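PDB 2XOT: amphoterin-induced protein 1, which promotes the growth and fasciculation of neurites and may mediate homophilic and heterophilic cell-cell adhesion, its extracellular leucine-rich repeats mediating homodimerization. Local coordinates for residues R91-S96 and F106-L111; L117-N122 and N130-M135; E154-G159 and P163-L168; T181-L186 and N192-H197. All blocks are in the same frame, centred on the assembly; numbering follows the deposited sequence.

Contact 1. Residues R91-S96 and F106-L111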
loop_
_atom_site.group_PDB
_atom_site.type_symbol
_atom_site.label_atom_id
_atom_site.label_comp_id
_atom_site.label_asym_id
_atom_site.label_seq_id
_atom_site.Cartn_x
_atom_site.Cartn_y
_atom_site.Cartn_z
ATOM N N ARG B 91 -3.883 -0.560 -9.237
ATOM C CA ARG B 91 -3.641 0.507 -8.238
ATOM C C ARG B 91 -2.334 1.279 -8.441
ATOM O O ARG B 91 -2.254 2.438 -8.099
ATOM C CB ARG B 91 -3.588 -0.099 -6.843
ATOM C CG ARG B 91 -4.867 -0.731 -6.419
ATOM C CD ARG B 91 -4.681 -1.571 -5.181
ATOM N NE ARG B 91 -5.914 -2.309 -4.934
ATOM C CZ ARG B 91 -6.084 -3.199 -3.968
ATOM N NH1 ARG B 91 -5.106 -3.461 -3.102
ATOM N NH2 ARG B 91 -7.258 -3.819 -3.863
ATOM N N TYR B 92 -1.309 0.632 -8.980
ATOM C CA TYR B 92 0.038 1.204 -9.065
ATOM C C TYR B 92 0.577 0.929 -10.478
ATOM O O TYR B 92 0.609 -0.229 -10.903
ATOM C CB TYR B 92 0.959 0.534 -8.024
ATOM C CG TYR B 92 2.344 1.175 -7.806
ATOM C CD1 TYR B 92 2.582 1.994 -6.713
ATOM C CD2 TYR B 92 3.415 0.922 -8.667
ATOM C CE1 TYR B 92 3.842 2.559 -6.486
ATOM C CE2 TYR B 92 4.680 1.501 -8.458
ATOM C CZ TYR B 92 4.877 2.315 -7.366
ATOM O OH TYR B 92 6.117 2.878 -7.145
ATOM N N LEU B 93 0.975 1.981 -11.188
ATOM C CA LEU B 93 1.457 1.863 -12.580
ATOM C C LEU B 93 2.761 2.636 -12.730
ATOM O O LEU B 93 2.776 3.844 -12.571
ATOM C CB LEU B 93 0.405 2.388 -13.582
ATOM C CG LEU B 93 0.768 2.445 -15.085
ATOM C CD1 LEU B 93 1.149 1.065 -15.661
ATOM C CD2 LEU B 93 -0.406 3.035 -15.901
ATOM N N ASP B 94 3.847 1.943 -13.056
ATOM C CA ASP B 94 5.157 2.589 -13.284
ATOM C C ASP B 94 5.513 2.618 -14.788
ATOM O O ASP B 94 5.793 1.569 -15.394
ATOM C CB ASP B 94 6.223 1.842 -12.491
ATOM C CG ASP B 94 7.548 2.569 -12.445
ATOM O OD1 ASP B 94 7.704 3.607 -13.130
ATOM O OD2 ASP B 94 8.455 2.078 -11.715
ATOM N N LEU B 95 5.491 3.827 -15.357
ATOM C CA LEU B 95 5.839 4.103 -16.760
ATOM C C LEU B 95 7.043 5.029 -16.837
ATOM O O LEU B 95 7.290 5.655 -17.866
ATOM C CB LEU B 95 4.632 4.723 -17.470
ATOM C CG LEU B 95 3.556 3.694 -17.896
ATOM C CD1 LEU B 95 2.245 4.391 -18.355
ATOM C CD2 LEU B 95 4.061 2.754 -19.008
ATOM N N SER B 96 7.796 5.102 -15.737
ATOM C CA SER B 96 8.963 5.956 -15.640
ATOM C C SER B 96 10.090 5.401 -16.493
ATOM O O SER B 96 10.130 4.217 -16.757
ATOM C CB SER B 96 9.441 6.067 -14.183
ATOM O OG SER B 96 9.881 4.808 -13.670
ATOM N N PHE B 106 -7.967 11.146 -22.379
ATOM C CA PHE B 106 -8.507 9.903 -21.839
ATOM C C PHE B 106 -7.549 8.707 -21.776
ATOM O O PHE B 106 -7.998 7.583 -21.556
ATOM C CB PHE B 106 -9.795 9.524 -22.571
ATOM C CG PHE B 106 -10.680 10.701 -22.860
ATOM C CD1 PHE B 106 -11.075 11.544 -21.846
ATOM C CD2 PHE B 106 -11.089 10.979 -24.152
ATOM C CE1 PHE B 106 -11.873 12.642 -22.107
ATOM C CE2 PHE B 106 -11.882 12.075 -24.419
ATOM C CZ PHE B 106 -12.275 12.904 -23.406
ATOM N N LEU B 107 -6.242 8.938 -21.911
ATOM C CA LEU B 107 -5.263 7.832 -21.941
ATOM C C LEU B 107 -5.284 6.935 -20.701
ATOM O O LEU B 107 -5.082 5.730 -20.810
ATOM C CB LEU B 107 -3.837 8.362 -22.153
ATOM C CG LEU B 107 -2.756 7.342 -22.487
ATOM C CD1 LEU B 107 -3.065 6.600 -23.798
ATOM C CD2 LEU B 107 -1.399 8.024 -22.574
ATOM N N PHE B 108 -5.550 7.514 -19.529
ATOM C CA PHE B 108 -5.546 6.756 -18.270
ATOM C C PHE B 108 -6.940 6.625 -17.672
ATOM O O PHE B 108 -7.091 6.110 -16.583
ATOM C CB PHE B 108 -4.607 7.433 -17.271
ATOM C CG PHE B 108 -3.158 7.507 -17.744
ATOM C CD1 PHE B 108 -2.400 6.363 -17.873
ATOM C CD2 PHE B 108 -2.575 8.720 -18.064
ATOM C CE1 PHE B 108 -1.099 6.418 -18.315
ATOM C CE2 PHE B 108 -1.264 8.771 -18.491
ATOM C CZ PHE B 108 -0.537 7.614 -18.620
ATOM N N SER B 109 -7.955 7.067 -18.405
ATOM C CA SER B 109 -9.330 7.101 -17.914
ATOM C C SER B 109 -9.979 5.747 -17.645
ATOM O O SER B 109 -10.985 5.679 -16.933
ATOM C CB SER B 109 -10.203 7.885 -18.882
ATOM O OG SER B 109 -9.827 9.230 -18.844
ATOM N N ASP B 110 -9.420 4.672 -18.196
ATOM C CA ASP B 110 -9.890 3.326 -17.836
ATOM C C ASP B 110 -9.346 2.907 -16.441
ATOM O O ASP B 110 -9.813 1.928 -15.869
ATOM C CB ASP B 110 -9.483 2.301 -18.901
ATOM C CG ASP B 110 -10.221 2.495 -20.233
ATOM O OD1 ASP B 110 -11.366 2.989 -20.217
ATOM O OD2 ASP B 110 -9.642 2.149 -21.292
ATOM N N LEU B 111 -8.370 3.642 -15.899
ATOM C CA LEU B 111 -7.758 3.275 -14.586
ATOM C C LEU B 111 -8.414 4.001 -13.430
ATOM O O LEU B 111 -7.809 4.881 -12.776
ATOM C CB LEU B 111 -6.245 3.533 -14.586
ATOM C CG LEU B 111 -5.441 2.787 -15.646
ATOM C CD1 LEU B 111 -4.031 3.377 -15.745
ATOM C CD2 LEU B 111 -5.410 1.275 -15.382
#
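Leu93 extends from the strand with CG anti to the backbone N (chi1 176°), while Leu111 has its CG beside the backbone N (chi1 -59°), and these two settings bring their methyls together deep between strand 92-94 and the returning loop. Leu93 CD2 meets Leu111 CD1 at 3.6 Å, the two side chains crossing at about a right angle. Leu95 comes at Phe108 from the opposite direction and puts CD1 at the ring edge, near its plane, 3.9 Å from Phe108 CE1. Leu93 CD2 also lies near that corner, at 4.2 Å from CE1 of Phe108. Two successive type I turns, Phe106 to Ser109 and Phe108 to Leu111, bend the loop so that Phe108 and Leu111 both face the strand. Branched leucines and a flat ring suit this buried place, filling it without polar atoms to satisfy. Between the leucines, Asp94 sends its carboxylate to the other side of the strand, where OD1 accepts from Ser96 N (3.0 Å) in an Asx turn and from Ser96 OG. Alternating inward leucines on a short strand are the hallmark of the leucine-rich repeat, here LRR 3, and a phenylalanine on the returning side is a common feature of it.

Contact 2. Residues L117-N122 and N130-M135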
loop_
_atom_site.group_PDB
_atom_site.type_symbol
_atom_site.label_atom_id
_atom_site.label_comp_id
_atom_site.label_asym_id
_atom_site.label_seq_id
_atom_site.Cartn_x
_atom_site.Cartn_y
_atom_site.Cartn_z
ATOM N N LEU B 117 0.663 6.917 -10.141
ATOM C CA LEU B 117 1.094 6.892 -11.545
ATOM C C LEU B 117 2.463 7.531 -11.679
ATOM O O LEU B 117 2.644 8.715 -11.372
ATOM C CB LEU B 117 0.092 7.648 -12.410
ATOM C CG LEU B 117 0.377 7.777 -13.904
ATOM C CD1 LEU B 117 0.756 6.402 -14.502
ATOM C CD2 LEU B 117 -0.818 8.374 -14.604
ATOM N N LEU B 118 3.431 6.741 -12.128
ATOM C CA LEU B 118 4.816 7.184 -12.290
ATOM C C LEU B 118 5.101 7.411 -13.759
ATOM O O LEU B 118 4.951 6.493 -14.562
ATOM C CB LEU B 118 5.758 6.109 -11.752
ATOM C CG LEU B 118 6.052 5.996 -10.260
ATOM C CD1 LEU B 118 4.842 6.089 -9.401
ATOM C CD2 LEU B 118 6.849 4.706 -9.956
ATOM N N LEU B 119 5.474 8.637 -14.120
ATOM C CA LEU B 119 5.742 9.018 -15.513
ATOM C C LEU B 119 7.019 9.833 -15.590
ATOM O O LEU B 119 7.256 10.558 -16.553
ATOM C CB LEU B 119 4.566 9.838 -16.094
ATOM C CG LEU B 119 3.283 9.074 -16.436
ATOM C CD1 LEU B 119 2.112 10.016 -16.553
ATOM C CD2 LEU B 119 3.443 8.280 -17.729
ATOM N N TYR B 120 7.829 9.748 -14.548
ATOM C CA TYR B 120 9.043 10.567 -14.495
ATOM C C TYR B 120 10.095 10.014 -15.465
ATOM O O TYR B 120 10.064 8.847 -15.844
ATOM C CB TYR B 120 9.586 10.683 -13.053
ATOM C CG TYR B 120 10.079 9.400 -12.429
ATOM C CD1 TYR B 120 11.412 9.005 -12.559
ATOM C CD2 TYR B 120 9.228 8.596 -11.662
ATOM C CE1 TYR B 120 11.866 7.846 -11.982
ATOM C CE2 TYR B 120 9.672 7.439 -11.082
ATOM C CZ TYR B 120 11.008 7.059 -11.244
ATOM O OH TYR B 120 11.480 5.899 -10.692
ATOM N N ASN B 121 10.998 10.874 -15.877
ATOM C CA ASN B 121 12.051 10.520 -16.805
ATOM C C ASN B 121 11.524 9.951 -18.117
ATOM O O ASN B 121 11.868 8.830 -18.506
ATOM C CB ASN B 121 13.060 9.572 -16.166
ATOM C CG ASN B 121 14.332 9.449 -16.999
ATOM O OD1 ASN B 121 15.040 8.446 -16.939
ATOM N ND2 ASN B 121 14.609 10.464 -17.795
ATOM N N ASN B 122 10.683 10.745 -18.779
ATOM C CA ASN B 122 10.177 10.466 -20.128
ATOM C C ASN B 122 10.463 11.671 -21.060
ATOM O O ASN B 122 11.330 12.478 -20.768
ATOM C CB ASN B 122 8.691 10.147 -20.048
ATOM C CG ASN B 122 8.428 8.685 -19.819
ATOM O OD1 ASN B 122 8.571 7.882 -20.743
ATOM N ND2 ASN B 122 8.020 8.315 -18.587
ATOM N N ASN B 130 -7.177 16.085 -19.826
ATOM C CA ASN B 130 -8.067 14.983 -20.142
ATOM C C ASN B 130 -7.391 13.614 -20.148
ATOM O O ASN B 130 -8.073 12.606 -20.126
ATOM C CB ASN B 130 -8.778 15.229 -21.483
ATOM C CG ASN B 130 -9.821 16.339 -21.399
ATOM O OD1 ASN B 130 -10.076 17.026 -22.390
ATOM N ND2 ASN B 130 -10.426 16.522 -20.210
ATOM N N ALA B 131 -6.064 13.549 -20.167
ATOM C CA ALA B 131 -5.383 12.248 -20.028
ATOM C C ALA B 131 -5.766 11.544 -18.716
ATOM O O ALA B 131 -5.801 10.306 -18.634
ATOM C CB ALA B 131 -3.857 12.408 -20.143
ATOM N N PHE B 132 -6.069 12.339 -17.700
ATOM C CA PHE B 132 -6.380 11.831 -16.354
ATOM C C PHE B 132 -7.844 11.982 -15.956
ATOM O O PHE B 132 -8.200 11.870 -14.783
ATOM C CB PHE B 132 -5.513 12.544 -15.351
ATOM C CG PHE B 132 -4.071 12.618 -15.768
ATOM C CD1 PHE B 132 -3.200 11.575 -15.493
ATOM C CD2 PHE B 132 -3.595 13.724 -16.437
ATOM C CE1 PHE B 132 -1.880 11.638 -15.893
ATOM C CE2 PHE B 132 -2.280 13.795 -16.818
ATOM C CZ PHE B 132 -1.419 12.749 -16.538
ATOM N N GLU B 133 -8.690 12.229 -16.937
ATOM C CA GLU B 133 -10.120 12.343 -16.682
ATOM C C GLU B 133 -10.652 11.072 -16.024
ATOM O O GLU B 133 -10.330 9.967 -16.453
ATOM C CB GLU B 133 -10.858 12.645 -17.980
ATOM C CG GLU B 133 -12.333 12.896 -17.830
ATOM C CD GLU B 133 -12.662 14.210 -17.169
ATOM O OE1 GLU B 133 -11.739 15.010 -16.872
ATOM O OE2 GLU B 133 -13.866 14.451 -16.951
ATOM N N ASP B 134 -11.435 11.281 -14.960
ATOM C CA ASP B 134 -12.183 10.258 -14.219
ATOM C C ASP B 134 -11.356 9.367 -13.287
ATOM O O ASP B 134 -11.848 8.377 -12.743
ATOM C CB ASP B 134 -13.062 9.431 -15.167
ATOM C CG ASP B 134 -14.256 10.231 -15.695
ATOM O OD1 ASP B 134 -14.991 10.829 -14.882
ATOM O OD2 ASP B 134 -14.453 10.267 -16.925
ATOM N N MET B 135 -10.098 9.729 -13.079
ATOM C CA MET B 135 -9.251 8.975 -12.176
ATOM C C MET B 135 -9.586 9.414 -10.750
ATOM O O MET B 135 -8.880 10.227 -10.137
ATOM C CB MET B 135 -7.795 9.215 -12.536
ATOM C CG MET B 135 -7.472 8.712 -13.900
ATOM S SD MET B 135 -5.740 8.998 -14.257
ATOM C CE MET B 135 -5.066 7.580 -13.405
#
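A purely apolar contact across the hydrophobic core of a leucine-rich repeat, LRR 4, joins Leu117 and Leu119 on the strand side of the coil to Phe132 and Met135 on the returning side. The backbones stay well apart, with the CA atoms of Leu117 and Phe132 separated by 10.2 Å, so large side chains are needed to span the interior. Phe132 and Leu117 share this span about equally. The CG of Phe132 lies anti to the carbonyl carbon (chi1 -46°), which sends the ring inward with its edge toward the strand. Leu117 CD2 lies at that edge, in the ring plane, 3.7 Å from Phe132 CE1, and the two side chains cross at about a right angle. Leu119 CD1 comes to the same edge more loosely, at 4.4 Å from CE1 of Phe132. Met135, at the end of a type II turn that starts at Phe132, places SD at the ring edge, and its flexible thioether brings CE only to the margin of contact with Leu117 CD2, 4.5 Å away. Ala131 CB sits 3.9 Å above one face of the Phe132 ring, offset toward its rim. Leu141 of the next strand also packs on Phe132. Beyond the strand, Asn122 turns its amide back to the chain before it: its ND2 donates to Leu119 O at 3.1 Å, from above the carbonyl plane, and also to Leu95 O of the preceding repeat.

Contact 3. Residues E154-G159 and P163-L168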
loop_
_atom_site.group_PDB
_atom_site.type_symbol
_atom_site.label_atom_id
_atom_site.label_comp_id
_atom_site.label_asym_id
_atom_site.label_seq_id
_atom_site.Cartn_x
_atom_site.Cartn_y
_atom_site.Cartn_z
ATOM N N GLU B 154 -4.993 22.746 -14.123
ATOM C CA GLU B 154 -6.298 22.088 -14.144
ATOM C C GLU B 154 -6.322 20.777 -13.363
ATOM O O GLU B 154 -7.397 20.302 -12.999
ATOM C CB GLU B 154 -6.765 21.817 -15.583
ATOM C CG GLU B 154 -6.965 23.068 -16.444
ATOM C CD GLU B 154 -5.654 23.699 -16.906
ATOM O OE1 GLU B 154 -4.615 22.996 -16.951
ATOM O OE2 GLU B 154 -5.648 24.900 -17.195
ATOM N N LEU B 155 -5.160 20.178 -13.111
ATOM C CA LEU B 155 -5.109 18.970 -12.278
ATOM C C LEU B 155 -5.591 19.236 -10.851
ATOM O O LEU B 155 -6.196 18.359 -10.224
ATOM C CB LEU B 155 -3.698 18.373 -12.245
ATOM C CG LEU B 155 -3.250 17.682 -13.539
ATOM C CD1 LEU B 155 -1.785 17.240 -13.468
ATOM C CD2 LEU B 155 -4.178 16.498 -13.839
ATOM N N ILE B 156 -5.318 20.446 -10.349
ATOM C CA ILE B 156 -5.523 20.760 -8.939
ATOM C C ILE B 156 -6.448 21.945 -8.629
ATOM O O ILE B 156 -6.863 22.102 -7.480
ATOM C CB ILE B 156 -4.172 20.958 -8.225
ATOM C CG1 ILE B 156 -3.362 22.088 -8.875
ATOM C CG2 ILE B 156 -3.416 19.633 -8.207
ATOM C CD1 ILE B 156 -2.093 22.412 -8.167
ATOM N N LYS B 157 -6.797 22.747 -9.633
ATOM C CA LYS B 157 -7.671 23.906 -9.439
ATOM C C LYS B 157 -9.132 23.502 -9.220
ATOM O O LYS B 157 -9.701 22.753 -10.002
ATOM C CB LYS B 157 -7.570 24.833 -10.655
ATOM C CG LYS B 157 -8.212 26.199 -10.492
ATOM C CD LYS B 157 -7.925 27.027 -11.739
ATOM C CE LYS B 157 -8.494 28.434 -11.641
ATOM N NZ LYS B 157 -7.959 29.311 -12.724
ATOM N N ASP B 158 -9.727 24.020 -8.149
ATOM C CA ASP B 158 -11.140 23.803 -7.837
ATOM C C ASP B 158 -11.982 24.052 -9.078
ATOM O O ASP B 158 -11.828 25.070 -9.752
ATOM C CB ASP B 158 -11.591 24.717 -6.680
ATOM N N GLY B 159 -12.840 23.097 -9.406
ATOM C CA GLY B 159 -13.661 23.189 -10.604
ATOM C C GLY B 159 -13.591 21.908 -11.403
ATOM O O GLY B 159 -14.618 21.299 -11.703
ATOM N N PRO B 163 -9.788 14.763 -7.451
ATOM C CA PRO B 163 -10.217 14.991 -6.076
ATOM C C PRO B 163 -9.294 14.445 -5.001
ATOM O O PRO B 163 -9.270 14.980 -3.886
ATOM C CB PRO B 163 -11.575 14.271 -6.012
ATOM C CG PRO B 163 -11.493 13.240 -7.041
ATOM C CD PRO B 163 -10.705 13.846 -8.150
ATOM N N LYS B 164 -8.551 13.379 -5.291
ATOM C CA LYS B 164 -7.689 12.794 -4.262
ATOM C C LYS B 164 -6.211 13.067 -4.510
ATOM O O LYS B 164 -5.358 12.543 -3.782
ATOM C CB LYS B 164 -7.939 11.307 -4.144
ATOM C CG LYS B 164 -9.314 10.959 -3.597
ATOM C CD LYS B 164 -9.340 9.515 -3.146
ATOM C CE LYS B 164 -10.731 9.076 -2.746
ATOM N NZ LYS B 164 -10.699 7.707 -2.141
ATOM N N LEU B 165 -5.895 13.911 -5.488
ATOM C CA LEU B 165 -4.495 14.144 -5.831
ATOM C C LEU B 165 -3.785 14.964 -4.753
ATOM O O LEU B 165 -4.049 16.142 -4.575
ATOM C CB LEU B 165 -4.347 14.810 -7.204
ATOM C CG LEU B 165 -2.904 14.925 -7.715
ATOM C CD1 LEU B 165 -2.315 13.554 -8.024
ATOM C CD2 LEU B 165 -2.839 15.808 -8.935
ATOM N N MET B 166 -2.844 14.328 -4.071
ATOM C CA MET B 166 -2.168 14.907 -2.926
ATOM C C MET B 166 -0.639 15.000 -3.127
ATOM O O MET B 166 0.058 15.541 -2.266
ATOM C CB MET B 166 -2.394 13.989 -1.765
ATOM C CG MET B 166 -1.487 12.739 -1.908
ATOM S SD MET B 166 -1.501 11.827 -0.463
ATOM C CE MET B 166 -0.158 12.567 0.458
ATOM N N LEU B 167 -0.124 14.416 -4.219
ATOM C CA LEU B 167 1.287 14.544 -4.604
ATOM C C LEU B 167 1.367 14.703 -6.115
ATOM O O LEU B 167 0.905 13.835 -6.862
ATOM C CB LEU B 167 2.103 13.328 -4.163
ATOM C CG LEU B 167 3.646 13.375 -4.292
ATOM C CD1 LEU B 167 4.254 12.347 -3.345
ATOM C CD2 LEU B 167 4.211 13.171 -5.730
ATOM N N LEU B 168 1.905 15.833 -6.548
ATOM C CA LEU B 168 2.129 16.144 -7.943
ATOM C C LEU B 168 3.577 16.640 -8.071
ATOM O O LEU B 168 3.910 17.762 -7.672
ATOM C CB LEU B 168 1.145 17.213 -8.401
ATOM C CG LEU B 168 1.313 17.731 -9.826
ATOM C CD1 LEU B 168 1.203 16.580 -10.830
ATOM C CD2 LEU B 168 0.307 18.810 -10.140
#
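The chain leaves the return side of one coil and comes back toward the next strand, bringing the CA atoms of Ile156 and Leu165 to 7.4 Å. This is the passage from one leucine-rich repeat to the next: residues 154-158 belong to LRR 5, and residues 164-168 lead into strand 167-169 of LRR 6. Four aliphatic side chains fill the space inside the bend. Ile156 uses its CG2 branch, set anti to the carbonyl carbon, to touch Leu165 CD2 at 3.9 Å and, more loosely, Leu168 CD2 at 4.3 Å. Its other branch, CG1, sits between the backbone N and the carbonyl carbon (chi1 59°) and carries CD1 on toward Leu186, so one beta-branched residue serves two sets of neighbours. Leu155 and Leu168 cross at about a right angle. Leu165 approaches from the loop and touches both Ile156 and Leu155 through CD2, which is 4.3 Å from Leu155 CB. Leucine suits position 168 because its forked end can touch two partners at once, Leu155 with CD1 and Ile156 with CD2. Leu141 of the preceding strand packs on Leu155 and Leu168, while Leu194 of the following strand packs on Ile156 and Leu168. Where Leu155 faces Leu168, the closest approach is between methyls, CD1 of Leu155 to CD1 of Leu168, at 4.0 Å.

Contact 4. Residues T181-L186 and N192-H197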
loop_
_atom_site.group_PDB
_atom_site.type_symbol
_atom_site.label_atom_id
_atom_site.label_comp_id
_atom_site.label_asym_id
_atom_site.label_seq_id
_atom_site.Cartn_x
_atom_site.Cartn_y
_atom_site.Cartn_z
ATOM N N THR B 181 -1.647 32.966 -7.955
ATOM C CA THR B 181 -2.925 33.239 -7.295
ATOM C C THR B 181 -3.760 31.971 -7.150
ATOM O O THR B 181 -4.513 31.817 -6.181
ATOM C CB THR B 181 -3.758 34.279 -8.069
ATOM O OG1 THR B 181 -2.961 35.437 -8.283
ATOM C CG2 THR B 181 -4.978 34.698 -7.267
ATOM N N ASP B 182 -3.641 31.072 -8.125
ATOM C CA ASP B 182 -4.344 29.797 -8.051
ATOM C C ASP B 182 -3.713 28.887 -7.010
ATOM O O ASP B 182 -4.415 28.206 -6.260
ATOM C CB ASP B 182 -4.325 29.081 -9.412
ATOM C CG ASP B 182 -5.202 29.762 -10.451
ATOM O OD1 ASP B 182 -6.234 30.358 -10.072
ATOM O OD2 ASP B 182 -4.874 29.674 -11.652
ATOM N N LEU B 183 -2.389 28.869 -6.974
ATOM C CA LEU B 183 -1.667 28.032 -6.027
ATOM C C LEU B 183 -1.891 28.429 -4.571
ATOM O O LEU B 183 -1.967 27.546 -3.721
ATOM C CB LEU B 183 -0.157 28.036 -6.328
ATOM C CG LEU B 183 0.266 27.413 -7.661
ATOM C CD1 LEU B 183 1.789 27.430 -7.797
ATOM C CD2 LEU B 183 -0.289 26.007 -7.788
ATOM N N GLN B 184 -1.988 29.745 -4.308
ATOM C CA GLN B 184 -2.246 30.279 -2.971
ATOM C C GLN B 184 -3.595 29.819 -2.401
ATOM O O GLN B 184 -3.739 29.637 -1.209
ATOM C CB GLN B 184 -2.202 31.813 -2.981
ATOM C CG GLN B 184 -1.525 32.421 -1.721
ATOM C CD GLN B 184 -2.318 32.289 -0.407
ATOM O OE1 GLN B 184 -1.768 31.895 0.633
ATOM N NE2 GLN B 184 -3.600 32.661 -0.441
ATOM N N LYS B 185 -4.575 29.635 -3.267
ATOM C CA LYS B 185 -5.914 29.216 -2.870
ATOM C C LYS B 185 -6.032 27.752 -2.515
ATOM O O LYS B 185 -7.036 27.337 -1.916
ATOM C CB LYS B 185 -6.896 29.523 -4.002
ATOM C CG LYS B 185 -7.219 30.973 -4.096
ATOM C CD LYS B 185 -7.790 31.369 -5.450
ATOM C CE LYS B 185 -8.086 32.873 -5.431
ATOM N NZ LYS B 185 -8.330 33.463 -6.775
ATOM N N LEU B 186 -5.026 26.956 -2.869
ATOM C CA LEU B 186 -5.093 25.513 -2.648
ATOM C C LEU B 186 -5.045 25.212 -1.155
ATOM O O LEU B 186 -4.448 25.952 -0.399
ATOM C CB LEU B 186 -3.934 24.776 -3.335
ATOM C CG LEU B 186 -3.958 24.378 -4.817
ATOM C CD1 LEU B 186 -4.906 25.218 -5.607
ATOM C CD2 LEU B 186 -2.525 24.429 -5.412
ATOM N N ASN B 192 1.377 20.684 0.217
ATOM C CA ASN B 192 2.367 19.863 0.904
ATOM C C ASN B 192 3.083 18.867 -0.037
ATOM O O ASN B 192 4.240 18.516 0.183
ATOM C CB ASN B 192 1.700 19.098 2.033
ATOM C CG ASN B 192 2.674 18.398 2.921
ATOM O OD1 ASN B 192 2.722 17.172 2.950
ATOM N ND2 ASN B 192 3.412 19.152 3.696
ATOM N N GLY B 193 2.380 18.408 -1.072
ATOM C CA GLY B 193 2.957 17.490 -2.065
ATOM C C GLY B 193 3.090 18.038 -3.469
ATOM O O GLY B 193 3.132 17.273 -4.411
ATOM N N LEU B 194 3.155 19.355 -3.614
ATOM C CA LEU B 194 3.337 19.982 -4.909
ATOM C C LEU B 194 4.803 20.357 -5.063
ATOM O O LEU B 194 5.253 21.356 -4.482
ATOM C CB LEU B 194 2.466 21.237 -5.016
ATOM C CG LEU B 194 2.516 21.976 -6.343
ATOM C CD1 LEU B 194 2.223 20.974 -7.511
ATOM C CD2 LEU B 194 1.523 23.168 -6.314
ATOM N N TYR B 195 5.543 19.550 -5.824
ATOM C CA TYR B 195 6.993 19.681 -5.928
ATOM C C TYR B 195 7.365 20.461 -7.200
ATOM O O TYR B 195 7.044 20.057 -8.318
ATOM C CB TYR B 195 7.708 18.312 -5.866
ATOM C CG TYR B 195 7.506 17.501 -4.582
ATOM C CD1 TYR B 195 8.315 17.706 -3.463
ATOM C CD2 TYR B 195 6.545 16.520 -4.493
ATOM C CE1 TYR B 195 8.149 16.969 -2.299
ATOM C CE2 TYR B 195 6.360 15.792 -3.317
ATOM C CZ TYR B 195 7.158 16.023 -2.227
ATOM O OH TYR B 195 6.991 15.293 -1.075
ATOM N N LEU B 196 8.037 21.597 -7.016
ATOM C CA LEU B 196 8.345 22.513 -8.096
ATOM C C LEU B 196 9.836 22.843 -8.185
ATOM O O LEU B 196 10.226 23.740 -8.943
ATOM C CB LEU B 196 7.531 23.808 -7.937
ATOM C CG LEU B 196 5.996 23.663 -7.878
ATOM C CD1 LEU B 196 5.311 24.996 -7.535
ATOM C CD2 LEU B 196 5.395 23.102 -9.189
ATOM N N HIS B 197 10.659 22.104 -7.445
ATOM C CA HIS B 197 12.086 22.416 -7.331
ATOM C C HIS B 197 12.811 22.004 -8.617
ATOM O O HIS B 197 12.317 21.190 -9.399
ATOM C CB HIS B 197 12.741 21.739 -6.102
ATOM C CG HIS B 197 12.557 20.260 -6.059
ATOM N ND1 HIS B 197 13.501 19.372 -6.543
ATOM C CD2 HIS B 197 11.509 19.510 -5.651
ATOM C CE1 HIS B 197 13.043 18.142 -6.415
ATOM N NE2 HIS B 197 11.838 18.198 -5.882
#
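Leu183, reaching inward from helix 180-184, packs against Leu194 of the last short strand of the repeat sheet, with Leu183 CD2 at 3.7 Å from Leu194 CD2. The two side chains meet at about a right angle. Leu194 extends from the strand with CG anti to the backbone N (chi1 -178°), whereas the CG of Leu183 is anti to its carbonyl carbon, settings that turn the two forked ends toward each other between helix and strand. Leucine suits position 183 because its branched, polar-free end offers a second methyl: CD1 lies 4.3 Å from Leu196 CD1, a looser contact with the next inward residue, two places along the chain from Leu194. Three residues on from Leu183, Leu186 adds its CD2, also 4.3 Å from CD2 of Leu194, so that this single methyl is touched by two leucines. The backbone bond from Leu186 N to Leu183 O links the two leucines of the helical side. Here a helix takes the place that the return loop holds in the earlier repeats, and the contact carries LRR 6 into the C-terminal cap. Leu210, Phe211 and Trp214 of helix 205-216 pack on Leu183, Leu196 and Leu194 respectively, closing over the end of the core. With only methyl groups meeting across the contact, its cohesion comes from shape and the exclusion of water, and it asks for no directional bond between helix and strand.

In the fold
From the N terminus, the four contacts follow one another in series, none nested in or crossing another. Contact 1 closes the coil that leaves strand 92-94, and contact 2 does the same for strand 116-118, its parallel neighbour in the sheet; they also touch on the return side, where Ser109 OG bonds to Glu133 O. Contact 3 joins the return side of one repeat to the strand of the next, reaching contact 2 through Leu155 against Phe132. Contact 4 closes the connection, through helix 188-191, from helix 180-184 to strand 194-195, which pairs with strand 167-169 of contact 3. Together they form part of an apolar core that runs from the middle repeats to the C-terminal cap.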